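Long-range contacts in CalS10 (Micromonospora echinospora, PDB 6UK5), which binds S-adenosylmethionine and probably transfers its methyl group to an aminopentose during the biosynthesis of calicheamicin: residues 121-126 with 154-159; 125-130 with 213-218; 38-43 with 240-245; 133-138 with 223-228. All coordinates share one frame; numbering follows the deposited sequence.

Interaction 1 of 4, residues 121-126 with 154-159; sequences LFTAVN and EPWWFP. With SAM (S-adenosylmethionine), chain D.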
# COMPACT_ATOMS: atom_id res chain seq x y z
N LEU A 121 -13.00 -2.20 -25.05
CA LEU A 121 -13.60 -2.07 -23.74
C LEU A 121 -12.64 -1.44 -22.74
O LEU A 121 -11.43 -1.37 -22.96
CB LEU A 121 -14.06 -3.44 -23.22
CG LEU A 121 -14.80 -4.32 -24.24
CD1 LEU A 121 -14.90 -5.76 -23.74
CD2 LEU A 121 -16.17 -3.76 -24.57
N PHE A 122 -13.22 -1.00 -21.62
CA PHE A 122 -12.48 -0.36 -20.53
C PHE A 122 -11.75 0.90 -21.01
O PHE A 122 -10.58 1.13 -20.70
CB PHE A 122 -11.50 -1.35 -19.88
CG PHE A 122 -11.13 -1.01 -18.44
CD1 PHE A 122 -11.89 -0.13 -17.69
CD2 PHE A 122 -10.03 -1.60 -17.85
CE1 PHE A 122 -11.56 0.16 -16.38
CE2 PHE A 122 -9.68 -1.31 -16.54
CZ PHE A 122 -10.45 -0.43 -15.81
N THR A 123 -12.47 1.72 -21.78
CA THR A 123 -11.99 3.05 -22.18
C THR A 123 -10.69 2.98 -22.98
O THR A 123 -9.86 3.88 -22.91
CB THR A 123 -11.80 3.97 -20.97
OG1 THR A 123 -10.61 3.59 -20.25
CG2 THR A 123 -13.00 3.88 -20.03
N ALA A 124 -10.50 1.90 -23.74
CA ALA A 124 -9.26 1.74 -24.49
C ALA A 124 -9.12 2.82 -25.56
O ALA A 124 -8.02 3.35 -25.78
CB ALA A 124 -9.19 0.35 -25.12
N VAL A 125 -10.22 3.17 -26.23
CA VAL A 125 -10.16 4.15 -27.31
C VAL A 125 -9.77 5.52 -26.79
O VAL A 125 -9.21 6.34 -27.53
CB VAL A 125 -11.50 4.20 -28.05
CG1 VAL A 125 -12.53 4.99 -27.24
CG2 VAL A 125 -11.33 4.83 -29.42
N ASN A 126 -10.04 5.81 -25.52
CA ASN A 126 -9.77 7.14 -24.98
C ASN A 126 -8.32 7.34 -24.58
O ASN A 126 -8.00 8.38 -23.99
CB ASN A 126 -10.70 7.39 -23.79
CG ASN A 126 -12.16 7.28 -24.17
OD1 ASN A 126 -12.77 6.22 -23.99
ND2 ASN A 126 -12.72 8.35 -24.71
N GLU A 154 -16.84 0.73 -24.97
CA GLU A 154 -17.06 1.34 -23.67
C GLU A 154 -16.35 2.69 -23.64
O GLU A 154 -15.11 2.72 -23.60
CB GLU A 154 -16.54 0.44 -22.56
CG GLU A 154 -16.87 0.93 -21.15
CD GLU A 154 -16.22 0.09 -20.07
OE1 GLU A 154 -15.63 -0.96 -20.41
OE2 GLU A 154 -16.28 0.49 -18.89
N PRO A 155 -17.06 3.81 -23.65
CA PRO A 155 -16.40 5.11 -23.67
C PRO A 155 -16.06 5.62 -22.28
O PRO A 155 -16.65 5.21 -21.27
CB PRO A 155 -17.45 6.01 -24.34
CG PRO A 155 -18.74 5.46 -23.83
CD PRO A 155 -18.53 3.95 -23.72
N TRP A 156 -15.10 6.53 -22.24
CA TRP A 156 -14.81 7.28 -21.03
C TRP A 156 -15.76 8.45 -20.87
O TRP A 156 -16.02 9.19 -21.82
CB TRP A 156 -13.36 7.78 -21.06
CG TRP A 156 -12.98 8.70 -19.93
CD1 TRP A 156 -12.54 9.98 -20.05
CD2 TRP A 156 -13.02 8.41 -18.53
NE1 TRP A 156 -12.29 10.51 -18.80
CE2 TRP A 156 -12.58 9.57 -17.85
CE3 TRP A 156 -13.37 7.29 -17.77
CZ2 TRP A 156 -12.49 9.64 -16.46
CZ3 TRP A 156 -13.28 7.36 -16.39
CH2 TRP A 156 -12.84 8.53 -15.75
N TRP A 157 -16.29 8.61 -19.65
CA TRP A 157 -17.06 9.77 -19.26
C TRP A 157 -16.48 10.23 -17.93
O TRP A 157 -15.79 9.46 -17.25
CB TRP A 157 -18.57 9.49 -19.09
CG TRP A 157 -19.30 8.94 -20.29
CD1 TRP A 157 -20.00 7.76 -20.34
CD2 TRP A 157 -19.38 9.51 -21.60
NE1 TRP A 157 -20.54 7.59 -21.59
CE2 TRP A 157 -20.16 8.64 -22.39
CE3 TRP A 157 -18.87 10.67 -22.19
CZ2 TRP A 157 -20.45 8.89 -23.73
CZ3 TRP A 157 -19.16 10.92 -23.52
CH2 TRP A 157 -19.94 10.04 -24.27
N PHE A 158 -16.75 11.46 -17.55
CA PHE A 158 -16.26 11.87 -16.24
C PHE A 158 -17.20 11.38 -15.15
O PHE A 158 -18.41 11.62 -15.23
CB PHE A 158 -16.15 13.40 -16.16
CG PHE A 158 -15.11 13.98 -17.07
CD1 PHE A 158 -13.78 13.63 -16.92
CD2 PHE A 158 -15.45 14.91 -18.04
CE1 PHE A 158 -12.81 14.17 -17.74
CE2 PHE A 158 -14.48 15.46 -18.86
CZ PHE A 158 -13.16 15.09 -18.71
N PRO A 159 -16.70 10.68 -14.13
CA PRO A 159 -17.53 10.38 -12.96
C PRO A 159 -18.23 11.65 -12.48
O PRO A 159 -17.74 12.76 -12.66
CB PRO A 159 -16.52 9.85 -11.94
CG PRO A 159 -15.50 9.17 -12.78
CD PRO A 159 -15.42 9.94 -14.08
N SAM D . -9.50 -4.62 -22.78
CA SAM D . -8.47 -4.23 -21.86
C SAM D . -8.83 -4.60 -20.39
O SAM D . -9.98 -4.34 -19.97
OXT SAM D . -7.92 -5.14 -19.72
CB SAM D . -8.22 -2.72 -21.97
CG SAM D . -6.83 -2.44 -21.40
SD SAM D . -6.82 -0.67 -21.04
CE SAM D . -5.50 -0.59 -19.84
C5' SAM D . -6.04 0.16 -22.47
C4' SAM D . -5.19 -0.67 -23.44
O4' SAM D . -5.20 -0.03 -24.73
C3' SAM D . -3.72 -0.82 -23.03
O3' SAM D . -3.44 -2.16 -22.65
C2' SAM D . -2.93 -0.43 -24.29
O2' SAM D . -1.93 -1.39 -24.61
C1' SAM D . -3.99 -0.35 -25.38
N9 SAM D . -3.75 0.66 -26.40
C8 SAM D . -3.61 2.01 -26.22
N7 SAM D . -3.48 2.69 -27.33
C5 SAM D . -3.54 1.72 -28.32
C6 SAM D . -3.49 1.78 -29.72
N6 SAM D . -3.30 2.91 -30.41
N1 SAM D . -3.63 0.63 -30.41
C2 SAM D . -3.79 -0.51 -29.73
N3 SAM D . -3.85 -0.70 -28.41
C4 SAM D . -3.71 0.46 -27.76

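Interaction 2 of 4, residues 125-130 with 213-218; sequences VNFLGT and GLLTMF. With SAM (S-adenosylmethionine), chain D.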
# COMPACT_ATOMS: atom_id res chain seq x y z
N VAL A 125 -10.22 3.17 -26.23
CA VAL A 125 -10.16 4.15 -27.31
C VAL A 125 -9.77 5.52 -26.79
O VAL A 125 -9.21 6.34 -27.53
CB VAL A 125 -11.50 4.20 -28.05
CG1 VAL A 125 -12.53 4.99 -27.24
CG2 VAL A 125 -11.33 4.83 -29.42
N ASN A 126 -10.04 5.81 -25.52
CA ASN A 126 -9.77 7.14 -24.98
C ASN A 126 -8.32 7.34 -24.58
O ASN A 126 -8.00 8.38 -23.99
CB ASN A 126 -10.70 7.39 -23.79
CG ASN A 126 -12.16 7.28 -24.17
OD1 ASN A 126 -12.77 6.22 -23.99
ND2 ASN A 126 -12.72 8.35 -24.71
N PHE A 127 -7.44 6.39 -24.89
CA PHE A 127 -6.00 6.61 -24.81
C PHE A 127 -5.45 7.26 -26.06
O PHE A 127 -4.25 7.55 -26.13
CB PHE A 127 -5.28 5.29 -24.52
CG PHE A 127 -5.41 4.83 -23.11
CD1 PHE A 127 -4.53 5.27 -22.14
CD2 PHE A 127 -6.45 3.99 -22.73
CE1 PHE A 127 -4.66 4.87 -20.82
CE2 PHE A 127 -6.58 3.58 -21.42
CZ PHE A 127 -5.68 4.02 -20.46
N LEU A 128 -6.30 7.48 -27.06
CA LEU A 128 -5.96 8.31 -28.20
C LEU A 128 -6.15 9.78 -27.83
O LEU A 128 -6.93 10.11 -26.94
CB LEU A 128 -6.82 7.92 -29.40
CG LEU A 128 -6.85 6.41 -29.66
CD1 LEU A 128 -7.85 6.04 -30.74
CD2 LEU A 128 -5.46 5.92 -30.04
N GLY A 129 -5.41 10.65 -28.50
CA GLY A 129 -5.31 12.02 -28.06
C GLY A 129 -6.24 12.99 -28.76
O GLY A 129 -6.58 14.04 -28.20
N THR A 130 -6.68 12.65 -29.97
CA THR A 130 -7.43 13.57 -30.80
C THR A 130 -8.66 12.87 -31.38
O THR A 130 -8.71 11.65 -31.49
CB THR A 130 -6.57 14.12 -31.95
OG1 THR A 130 -6.39 13.11 -32.94
CG2 THR A 130 -5.21 14.56 -31.42
N GLY A 213 -0.27 8.92 -17.66
CA GLY A 213 -1.08 8.64 -18.83
C GLY A 213 -2.11 9.73 -19.06
O GLY A 213 -2.50 10.45 -18.14
N LEU A 214 -2.53 9.86 -20.31
CA LEU A 214 -3.54 10.83 -20.71
C LEU A 214 -4.76 10.06 -21.21
O LEU A 214 -4.64 9.23 -22.11
CB LEU A 214 -3.08 11.78 -21.82
CG LEU A 214 -1.96 12.79 -21.57
CD1 LEU A 214 -1.96 13.82 -22.71
CD2 LEU A 214 -2.09 13.46 -20.22
N LEU A 215 -5.92 10.36 -20.63
CA LEU A 215 -7.19 9.82 -21.11
C LEU A 215 -8.00 11.00 -21.64
O LEU A 215 -8.27 11.95 -20.90
CB LEU A 215 -7.93 9.11 -19.97
CG LEU A 215 -8.94 8.02 -20.31
CD1 LEU A 215 -8.27 6.81 -20.94
CD2 LEU A 215 -9.69 7.61 -19.05
N THR A 216 -8.40 10.92 -22.90
CA THR A 216 -9.10 11.99 -23.59
C THR A 216 -10.54 11.57 -23.88
O THR A 216 -10.78 10.58 -24.57
CB THR A 216 -8.38 12.37 -24.88
OG1 THR A 216 -7.03 12.77 -24.57
CG2 THR A 216 -9.10 13.52 -25.57
N MET A 217 -11.49 12.34 -23.35
CA MET A 217 -12.90 12.09 -23.62
C MET A 217 -13.26 12.50 -25.04
O MET A 217 -12.65 13.38 -25.64
CB MET A 217 -13.79 12.88 -22.66
CG MET A 217 -15.28 12.57 -22.83
SD MET A 217 -16.32 13.73 -21.94
CE MET A 217 -16.37 15.03 -23.17
N PHE A 218 -14.30 11.85 -25.58
CA PHE A 218 -14.96 12.28 -26.80
C PHE A 218 -16.45 12.39 -26.52
O PHE A 218 -16.98 11.76 -25.61
CB PHE A 218 -14.67 11.31 -27.95
CG PHE A 218 -13.21 11.11 -28.19
CD1 PHE A 218 -12.43 12.12 -28.73
CD2 PHE A 218 -12.59 9.92 -27.83
CE1 PHE A 218 -11.07 11.94 -28.94
CE2 PHE A 218 -11.24 9.73 -28.03
CZ PHE A 218 -10.47 10.74 -28.58
N SAM D . -9.50 -4.62 -22.78
CA SAM D . -8.47 -4.23 -21.86
C SAM D . -8.83 -4.60 -20.39
O SAM D . -9.98 -4.34 -19.97
OXT SAM D . -7.92 -5.14 -19.72
CB SAM D . -8.22 -2.72 -21.97
CG SAM D . -6.83 -2.44 -21.40
SD SAM D . -6.82 -0.67 -21.04
CE SAM D . -5.50 -0.59 -19.84
C5' SAM D . -6.04 0.16 -22.47
C4' SAM D . -5.19 -0.67 -23.44
O4' SAM D . -5.20 -0.03 -24.73
C3' SAM D . -3.72 -0.82 -23.03
O3' SAM D . -3.44 -2.16 -22.65
C2' SAM D . -2.93 -0.43 -24.29
O2' SAM D . -1.93 -1.39 -24.61
C1' SAM D . -3.99 -0.35 -25.38
N9 SAM D . -3.75 0.66 -26.40
C8 SAM D . -3.61 2.01 -26.22
N7 SAM D . -3.48 2.69 -27.33
C5 SAM D . -3.54 1.72 -28.32
C6 SAM D . -3.49 1.78 -29.72
N6 SAM D . -3.30 2.91 -30.41
N1 SAM D . -3.63 0.63 -30.41
C2 SAM D . -3.79 -0.51 -29.73
N3 SAM D . -3.85 -0.70 -28.41
C4 SAM D . -3.71 0.46 -27.76
O HOH W 1 -5.30 14.93 -26.03

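Interaction 3 of 4, residues 38-43 with 240-245; sequences HDEAAD and WLTGRG. With ACT (acetate ion), chain E.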
# COMPACT_ATOMS: atom_id res chain seq x y z
N HIS A 38 -14.95 -10.93 -16.12
CA HIS A 38 -15.78 -12.06 -16.54
C HIS A 38 -17.23 -11.64 -16.73
O HIS A 38 -17.84 -11.94 -17.76
CB HIS A 38 -15.69 -13.18 -15.51
CG HIS A 38 -16.76 -14.21 -15.65
ND1 HIS A 38 -16.72 -15.21 -16.60
CD2 HIS A 38 -17.92 -14.38 -14.97
CE1 HIS A 38 -17.80 -15.95 -16.50
NE2 HIS A 38 -18.55 -15.48 -15.52
N ASP A 39 -17.80 -10.95 -15.74
CA ASP A 39 -19.19 -10.51 -15.87
C ASP A 39 -19.36 -9.54 -17.03
O ASP A 39 -20.37 -9.57 -17.74
CB ASP A 39 -19.67 -9.88 -14.56
CG ASP A 39 -19.78 -10.89 -13.43
OD1 ASP A 39 -19.87 -12.10 -13.71
OD2 ASP A 39 -19.77 -10.46 -12.25
N GLU A 40 -18.38 -8.66 -17.23
CA GLU A 40 -18.44 -7.73 -18.35
C GLU A 40 -18.42 -8.47 -19.68
O GLU A 40 -19.28 -8.26 -20.54
CB GLU A 40 -17.29 -6.73 -18.26
CG GLU A 40 -17.41 -5.77 -17.09
CD GLU A 40 -16.18 -4.91 -16.89
OE1 GLU A 40 -15.38 -4.80 -17.85
OE2 GLU A 40 -16.01 -4.35 -15.79
N ALA A 41 -17.44 -9.36 -19.87
CA ALA A 41 -17.36 -10.12 -21.11
C ALA A 41 -18.62 -10.94 -21.33
O ALA A 41 -19.13 -11.02 -22.46
CB ALA A 41 -16.13 -11.03 -21.09
N ALA A 42 -19.15 -11.55 -20.27
CA ALA A 42 -20.37 -12.34 -20.39
C ALA A 42 -21.54 -11.48 -20.85
O ALA A 42 -22.27 -11.85 -21.77
CB ALA A 42 -20.69 -13.00 -19.05
N ASP A 43 -21.73 -10.32 -20.21
CA ASP A 43 -22.80 -9.41 -20.63
C ASP A 43 -22.60 -8.97 -22.07
O ASP A 43 -23.54 -8.96 -22.87
CB ASP A 43 -22.85 -8.20 -19.70
CG ASP A 43 -23.89 -7.19 -20.13
OD1 ASP A 43 -24.82 -7.55 -20.88
OD2 ASP A 43 -23.77 -6.01 -19.72
N TRP A 240 -24.75 0.36 -17.65
CA TRP A 240 -24.00 -0.87 -17.82
C TRP A 240 -23.34 -1.21 -16.49
O TRP A 240 -23.61 -0.55 -15.48
CB TRP A 240 -22.98 -0.71 -18.95
CG TRP A 240 -22.52 -2.01 -19.52
CD1 TRP A 240 -23.30 -3.00 -20.04
CD2 TRP A 240 -21.16 -2.46 -19.65
NE1 TRP A 240 -22.52 -4.04 -20.48
CE2 TRP A 240 -21.20 -3.74 -20.25
CE3 TRP A 240 -19.92 -1.91 -19.32
CZ2 TRP A 240 -20.05 -4.47 -20.52
CZ3 TRP A 240 -18.78 -2.64 -19.58
CH2 TRP A 240 -18.85 -3.91 -20.18
N LEU A 241 -22.50 -2.24 -16.46
CA LEU A 241 -21.97 -2.72 -15.19
C LEU A 241 -20.84 -1.85 -14.66
O LEU A 241 -20.49 -1.96 -13.48
CB LEU A 241 -21.46 -4.15 -15.33
CG LEU A 241 -22.25 -5.08 -16.26
CD1 LEU A 241 -21.61 -6.47 -16.25
CD2 LEU A 241 -23.73 -5.14 -15.94
N THR A 242 -20.27 -0.98 -15.50
CA THR A 242 -19.16 -0.13 -15.09
C THR A 242 -19.62 1.24 -14.62
O THR A 242 -18.95 1.86 -13.78
CB THR A 242 -18.18 0.04 -16.25
OG1 THR A 242 -18.84 0.68 -17.35
CG2 THR A 242 -17.66 -1.32 -16.72
N GLY A 243 -20.74 1.73 -15.15
CA GLY A 243 -21.20 3.09 -14.93
C GLY A 243 -21.07 3.98 -16.15
O GLY A 243 -21.78 4.98 -16.25
N ARG A 244 -20.19 3.62 -17.08
CA ARG A 244 -19.90 4.42 -18.26
C ARG A 244 -20.76 4.07 -19.46
O ARG A 244 -20.55 4.64 -20.54
CB ARG A 244 -18.43 4.25 -18.65
CG ARG A 244 -17.44 4.59 -17.55
CD ARG A 244 -16.03 4.24 -17.98
NE ARG A 244 -15.74 2.81 -17.81
CZ ARG A 244 -15.27 2.27 -16.69
NH1 ARG A 244 -15.02 3.04 -15.63
NH2 ARG A 244 -15.04 0.97 -16.62
N GLY A 245 -21.71 3.16 -19.33
CA GLY A 245 -22.52 2.81 -20.47
C GLY A 245 -21.71 2.07 -21.52
O GLY A 245 -20.58 1.64 -21.29
C ACT E . -13.69 0.14 -13.49
O ACT E . -14.25 -0.71 -14.22
OXT ACT E . -13.72 1.39 -13.67
CH3 ACT E . -12.92 -0.37 -12.26

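Interaction 4 of 4, residues 133-138 with 223-228; sequences EMRAAV and YDAAFA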
# COMPACT_ATOMS: atom_id res chain seq x y z
N GLU A 133 -7.97 10.71 -34.38
CA GLU A 133 -7.42 9.38 -34.13
C GLU A 133 -8.52 8.39 -33.78
O GLU A 133 -8.53 7.26 -34.28
CB GLU A 133 -6.37 9.46 -33.02
CG GLU A 133 -5.08 10.15 -33.45
CD GLU A 133 -4.01 10.14 -32.37
OE1 GLU A 133 -4.33 9.85 -31.20
OE2 GLU A 133 -2.83 10.44 -32.69
N MET A 134 -9.47 8.80 -32.94
CA MET A 134 -10.59 7.93 -32.60
C MET A 134 -11.40 7.58 -33.84
O MET A 134 -11.86 6.44 -33.98
CB MET A 134 -11.47 8.62 -31.56
CG MET A 134 -12.78 7.89 -31.25
SD MET A 134 -14.12 8.40 -32.34
CE MET A 134 -14.31 10.12 -31.88
N ARG A 135 -11.59 8.53 -34.75
CA ARG A 135 -12.34 8.25 -35.97
C ARG A 135 -11.59 7.26 -36.86
O ARG A 135 -12.23 6.44 -37.53
CB ARG A 135 -12.62 9.54 -36.73
CG ARG A 135 -13.57 10.49 -36.01
CD ARG A 135 -13.56 11.87 -36.65
NE ARG A 135 -13.93 11.81 -38.06
CZ ARG A 135 -15.16 11.99 -38.54
NH1 ARG A 135 -16.17 12.25 -37.72
NH2 ARG A 135 -15.37 11.91 -39.85
N ALA A 136 -10.26 7.33 -36.89
CA ALA A 136 -9.50 6.33 -37.62
C ALA A 136 -9.61 4.96 -36.95
O ALA A 136 -9.78 3.94 -37.64
CB ALA A 136 -8.03 6.75 -37.71
N ALA A 137 -9.54 4.93 -35.62
CA ALA A 137 -9.73 3.67 -34.90
C ALA A 137 -11.11 3.10 -35.17
O ALA A 137 -11.25 1.94 -35.58
CB ALA A 137 -9.52 3.91 -33.40
N VAL A 138 -12.16 3.90 -34.94
CA VAL A 138 -13.52 3.42 -35.16
C VAL A 138 -13.72 2.97 -36.60
O VAL A 138 -14.47 2.03 -36.87
CB VAL A 138 -14.54 4.51 -34.76
CG1 VAL A 138 -15.91 4.20 -35.33
CG2 VAL A 138 -14.62 4.63 -33.24
N TYR A 223 -18.64 10.53 -31.25
CA TYR A 223 -18.82 9.11 -31.50
C TYR A 223 -19.84 8.86 -32.60
O TYR A 223 -19.56 8.15 -33.57
CB TYR A 223 -19.25 8.38 -30.22
CG TYR A 223 -18.22 8.31 -29.11
CD1 TYR A 223 -17.06 7.57 -29.27
CD2 TYR A 223 -18.44 8.94 -27.89
CE1 TYR A 223 -16.12 7.49 -28.26
CE2 TYR A 223 -17.50 8.86 -26.87
CZ TYR A 223 -16.35 8.13 -27.06
OH TYR A 223 -15.42 8.04 -26.05
N ASP A 224 -21.04 9.44 -32.46
CA ASP A 224 -22.08 9.22 -33.45
C ASP A 224 -21.60 9.57 -34.85
O ASP A 224 -21.94 8.89 -35.83
CB ASP A 224 -23.32 10.05 -33.10
CG ASP A 224 -24.11 9.46 -31.95
OD1 ASP A 224 -23.94 8.25 -31.68
OD2 ASP A 224 -24.90 10.21 -31.34
N ALA A 225 -20.79 10.63 -34.97
CA ALA A 225 -20.26 11.01 -36.28
C ALA A 225 -19.19 10.03 -36.75
O ALA A 225 -19.09 9.75 -37.95
CB ALA A 225 -19.69 12.43 -36.22
N ALA A 226 -18.38 9.51 -35.83
CA ALA A 226 -17.33 8.57 -36.22
C ALA A 226 -17.92 7.25 -36.69
O ALA A 226 -17.44 6.66 -37.67
CB ALA A 226 -16.37 8.35 -35.06
N PHE A 227 -18.95 6.75 -36.00
CA PHE A 227 -19.62 5.54 -36.46
C PHE A 227 -20.23 5.74 -37.84
O PHE A 227 -19.99 4.94 -38.76
CB PHE A 227 -20.71 5.12 -35.47
CG PHE A 227 -20.18 4.62 -34.15
CD1 PHE A 227 -19.22 3.62 -34.11
CD2 PHE A 227 -20.65 5.14 -32.96
CE1 PHE A 227 -18.74 3.16 -32.90
CE2 PHE A 227 -20.18 4.68 -31.75
CZ PHE A 227 -19.22 3.68 -31.72
N ALA A 228 -21.02 6.80 -38.01
CA ALA A 228 -21.65 7.06 -39.30
C ALA A 228 -20.59 7.22 -40.39
O ALA A 228 -20.75 6.70 -41.50
CB ALA A 228 -22.52 8.31 -39.21
O HOH W 2 -14.85 7.15 -38.63

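Interaction 1 of 4, residues 121-126 with 154-159
Glu154 reaches across to the backbone of Phe122, and Asn126 to that of Trp156, just beyond the C-terminal ends of the neighbouring parallel strands 115-120 and 149-153 in the Rossmann-like sheet of a class I methyltransferase. The glutamate is drawn out straight, with CG anti to its backbone N (chi1 -173°) and the chain extended beyond it. Its OE1 accepts the amide of Phe122 N at 2.7 Å, and the donor stands well above the carboxylate plane, 54° out of it. The second oxygen, OE2, is held by a salt bridge from Arg244 and a hydrogen bond from Thr242 OG1, which leaves the carboxylate gripped at both oxygens in a buried setting. Next along, Thr123 N makes a weak, bent bond of 3.4 Å to Glu154 O.

Asn126 works in the reverse sense: its OD1 receives Trp156 N at 2.9 Å, again from above the carbonyl plane, while ND2 is hydrogen-bonded to Tyr223 OH. Its side chain crosses that of Trp156 at about a right angle, amide and indole planes 67° apart, and Asn126 CG comes within 3.4 Å of Trp156 CB. Thr123 adds a methyl group, CG2 lying 4.0 Å from Trp156 CA and obliquely beside the indole.

Away from this polar seam the 121-126 loop borders S-adenosylmethionine. Leu121 O lies 3.6 Å from the ligand's CB, and the ligand's carboxylate atom O sits at the edge of the Phe122 ring, 3.4 Å from Phe122 CB.

Interaction 2 of 4, residues 125-130 with 213-218
Leu215 sets its CD1 methyl over the centre of the Phe127 ring, a CH-pi contact 3.7 Å from the ring centroid and only 12° off the normal. The same aromatic ring touches the cofactor, CE2 standing 3.6 Å from C5' of S-adenosylmethionine, and Phe18 meets it edge-to-face. An alanine at Phe127 would probably open a gap between Leu215 CD1 and the cofactor's C5', leaving that part of the ligand less well confined.

The backbones join beside this pair through Thr216 N and Asn126 O, bonded at 2.8 Å. Asn126 ND2 returns a bond of 3.0 Å to Thr216 O, which lies nearly in the amide plane. Phe218 slides past the asparagine in the opposite direction, their planes 26° apart, with its CD2 3.5 Å from Asn126 ND2. Farther out, a water donates to Gly129 O at 2.7 Å and is also hydrogen-bonded to Thr216 OG1, while Thr130 OG1 N-caps helix 131-143.

Strand 206-216 of the five-stranded sheet is thus joined to the loop after strand 115-120, a loop that lines the S-adenosylmethionine pocket of the Rossmann-like methyltransferase fold.

Interaction 3 of 4, residues 38-43 with 240-245
Trp240 and Leu241 lie against Glu40 and Asp43 where helix 37-51 meets the loop between the antiparallel strands 232-237 and 246-251, the final pair of the seven-stranded methyltransferase sheet. The indole crosses the Glu40 side chain at about a right angle, with CH2 at its rim 3.8 Å from Glu40 CB. Trp240 NE1 lies 2.5 Å from Asp43 OD2, carboxylate and ring inclined by 32° as the two groups slide past each other. CG of Asp43, anti to its backbone N (chi1 177°), carries the carboxylate to the indole; its OD1 forms a salt bridge with Arg47. Replacing Trp240 by an alanine would probably leave a gap beside Glu40 CB and CG, and Asp43 OD2 without the indole nitrogen next to it.

Leu241 comes in over the helix backbone, its CD1 3.7 Å from Asp39 O. The Glu40 carboxylate points on to Lys35 and His68, and its OE2 also touches the methyl of Thr242, 3.6 Å from CG2.

Thr242 OG1 accepts Arg244 N to form an ST turn. The side chain of the same arginine holds an acetate, probably from the crystallisation liquor, with NH1 2.9 Å from its OXT and NH2 3.0 Å from its O.

Interaction 4 of 4, residues 133-138 with 223-228
Met134 and Val138 both send their side chains toward the other helix with the first carbon branch anti to the backbone N, CG in Met134 and CG1 in Val138 (chi1 164°). The methionine then bends at chi2 (-89°), which brings SD to helix 220-229. There SD lies 3.5 Å from Ala226 CB and makes an oblique Met-aromatic contact with Tyr223, 5.3 Å from the ring centroid. The side chains of Val138 and Phe227 cross at about a right angle, with Val138 CG1 3.6 Å from Phe227 CD1.

Ala226 sits in the middle of the interface. Its methyl group is met by the sulfur of Met134 and by the aliphatic part of Arg135, whose CG is 3.6 Å from Ala226 CB. The arginine chain bends further on and brings its guanidinium edge-on to the neighbouring alanine, with Ala225 CB near the guanidinium plane. With only a methyl group at Ala226, the axes of the two short helical segments come within 8.9 Å, crossing at -42° with their N-to-C directions running broadly the same way. One water bridges the two backbones, donating to Arg135 O at 2.9 Å and to Ala226 O at 2.8 Å.

Helix 131-143 is the connection between the parallel strands 115-120 and 149-153, a beta-alpha-beta crossover, and helix 220-229 packs beside it ahead of strand 232-237. Tyr223 rests on Leu153, and Phe227 reaches Leu151 of strand 149-153 and Cys232 and Ser234 of strand 232-237.

Interactions 1 and 2 have centres about 8 Å apart and share Val125 and Asn126, in the loop that runs from strand 115-120 to helix 131-143; both touch S-adenosylmethionine. Interaction 3, its centre about 12 Å from that of interaction 1, joins it through the salt bridge of Glu154 and Arg244, and its segments enclose all the others along the chain. Interaction 4 has its centre about 13 to 14 Å from those of interactions 1 and 2, linked to them through Tyr223, and about 22 Å from that of interaction 3, which it does not touch. Its segments alternate with those of interactions 1 and 2. Together the contacts tie the cofactor-binding sheet to its flanking helices and to the five-stranded sheet.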